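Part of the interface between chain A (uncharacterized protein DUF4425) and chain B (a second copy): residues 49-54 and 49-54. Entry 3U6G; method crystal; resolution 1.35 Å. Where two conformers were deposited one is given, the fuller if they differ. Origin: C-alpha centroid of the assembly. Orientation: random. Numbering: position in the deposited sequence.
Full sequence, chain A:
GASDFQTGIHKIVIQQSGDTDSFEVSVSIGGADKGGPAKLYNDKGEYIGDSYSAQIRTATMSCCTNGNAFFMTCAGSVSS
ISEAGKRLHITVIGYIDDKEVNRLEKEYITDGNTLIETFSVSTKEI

Chain A (49-54) GDSYSA
Chain B 49-54: GDSYSA

The same six-residue stretch of two copies forms a near-symmetric contact, made by residues 50 to 53, that buries 292 Å² in total. From CA 50 to CA 53 the two stretches run 148° apart, roughly antiparallel. The register follows from the nearest CA pairs: Ser A51 CA lies 5.5 Å from Ser B53 CA, and Ser A53 CA lies 5.5 Å from Ser B51 CA.

Residues 51 to 53 are extended, with phi/psi of -148/158, -158/131 and -135/150 in chain A and -149/153, -152/136 and -139/152 in chain B. Side chains therefore alternate: the serines at 51 and 53 direct CA-to-CB toward the partner, whereas Tyr A52 and Tyr B52 (both chi1 -175°, t) point away. Asp A50 (-113/17) and Asp B50 (-107/16) leave the extended conformation, and Gly A49 and Gly B49 adopt positive phi, 117° and 124°.

Ser A51 and Ser B51 cover the most surface, about 60 Å² each. Both are p rotamers (66° and 61°), which brings Ser A51 OG within 2.8 Å of Ser B51 OG in a hydrogen bond at the middle of the contact; either hydroxyl could donate.

Ser A53 and Ser B53, also p (66° and 70°), flank this pair. Ser A53 OG donates to Asp B50 O at 2.7 Å, and Ser B53 OG donates to Asp A50 O at 2.7 Å. Each hydroxyl thus satisfies a backbone carbonyl. The carboxylates also approach, with Asp A50 OD1 3.0 Å from Ser B53 OG, but the angle is too poor for a hydrogen bond.

Both aspartates are p (chi1 62°), and water extends the reach of each: one water donates to Asp A50 OD2 (2.7 Å) and Ser B53 O (3.2 Å), and another donates to Asp B50 OD2 (2.8 Å) and, weakly, to Ser A53 O (3.4 Å). A third water, bound to no aspartate, accepts from Ser A53 N (3.0 Å) and hydrogen-bonds Ser B51 OG (2.8 Å).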

# COMPACT_ATOMS: atom_id res chain seq x y z
N GLY A 49 -3.94 13.19 -6.64
CA GLY A 49 -4.17 12.06 -7.55
C GLY A 49 -4.88 10.94 -6.80
O GLY A 49 -5.39 11.15 -5.70
N ASP A 50 -4.96 9.76 -7.41
CA ASP A 50 -5.58 8.61 -6.75
C ASP A 50 -4.58 7.50 -6.40
O ASP A 50 -4.94 6.36 -6.10
CB ASP A 50 -6.79 8.08 -7.53
CG ASP A 50 -6.45 7.58 -8.91
OD1 ASP A 50 -5.26 7.43 -9.23
OD2 ASP A 50 -7.41 7.35 -9.69
N SER A 51 -3.31 7.87 -6.42
CA SER A 51 -2.24 7.09 -5.81
C SER A 51 -1.22 8.09 -5.34
O SER A 51 -1.15 9.20 -5.83
CB SER A 51 -1.60 6.11 -6.81
OG SER A 51 -0.91 6.80 -7.85
N TYR A 52 -0.40 7.68 -4.38
CA TYR A 52 0.61 8.58 -3.82
C TYR A 52 1.74 7.81 -3.18
O TYR A 52 1.51 6.84 -2.46
CB TYR A 52 -0.05 9.50 -2.79
CG TYR A 52 0.83 10.56 -2.21
CD1 TYR A 52 1.58 11.41 -3.02
CD2 TYR A 52 0.88 10.76 -0.84
CE1 TYR A 52 2.38 12.39 -2.47
CE2 TYR A 52 1.68 11.73 -0.29
CZ TYR A 52 2.43 12.54 -1.10
OH TYR A 52 3.21 13.51 -0.53
N SER A 53 2.96 8.19 -3.53
CA SER A 53 4.15 7.73 -2.83
C SER A 53 5.05 8.92 -2.59
O SER A 53 5.06 9.88 -3.38
CB SER A 53 4.91 6.70 -3.66
OG SER A 53 5.42 7.32 -4.83
N ALA A 54 5.81 8.87 -1.52
CA ALA A 54 6.71 9.96 -1.21
C ALA A 54 7.81 9.46 -0.29
O ALA A 54 7.59 8.57 0.51
CB ALA A 54 5.94 11.12 -0.52
N GLY B 49 4.67 5.22 -13.31
CA GLY B 49 4.74 6.12 -12.17
C GLY B 49 5.55 5.50 -11.06
O GLY B 49 6.05 4.38 -11.18
N ASP B 50 5.71 6.25 -9.98
CA ASP B 50 6.25 5.64 -8.76
C ASP B 50 5.19 5.44 -7.68
O ASP B 50 5.49 5.19 -6.52
CB ASP B 50 7.50 6.35 -8.23
CG ASP B 50 7.27 7.77 -7.85
OD1 ASP B 50 6.12 8.18 -7.61
OD2 ASP B 50 8.30 8.50 -7.74
N SER B 51 3.94 5.52 -8.11
CA SER B 51 2.79 5.04 -7.38
C SER B 51 1.80 4.62 -8.44
O SER B 51 1.81 5.12 -9.55
CB SER B 51 2.19 6.14 -6.49
OG SER B 51 1.75 7.25 -7.25
N TYR B 52 0.93 3.69 -8.10
CA TYR B 52 -0.04 3.20 -9.05
C TYR B 52 -1.28 2.71 -8.35
O TYR B 52 -1.20 2.03 -7.33
CB TYR B 52 0.56 2.06 -9.86
CG TYR B 52 -0.35 1.56 -10.96
CD1 TYR B 52 -0.55 2.32 -12.12
CD2 TYR B 52 -0.99 0.34 -10.86
CE1 TYR B 52 -1.38 1.86 -13.15
CE2 TYR B 52 -1.83 -0.13 -11.88
CZ TYR B 52 -2.01 0.63 -13.01
OH TYR B 52 -2.83 0.18 -14.02
N SER B 53 -2.43 3.09 -8.90
CA SER B 53 -3.70 2.53 -8.48
C SER B 53 -4.57 2.27 -9.69
O SER B 53 -4.43 2.93 -10.73
CB SER B 53 -4.40 3.45 -7.49
OG SER B 53 -4.85 4.63 -8.14
N ALA B 54 -5.46 1.29 -9.57
CA ALA B 54 -6.34 0.93 -10.67
C ALA B 54 -7.56 0.21 -10.16
O ALA B 54 -7.49 -0.49 -9.16
CB ALA B 54 -5.59 0.02 -11.67
O HOH W 1 -6.90 5.00 -11.01
O HOH W 2 3.09 9.50 -6.23
O HOH W 3 7.74 10.16 -5.51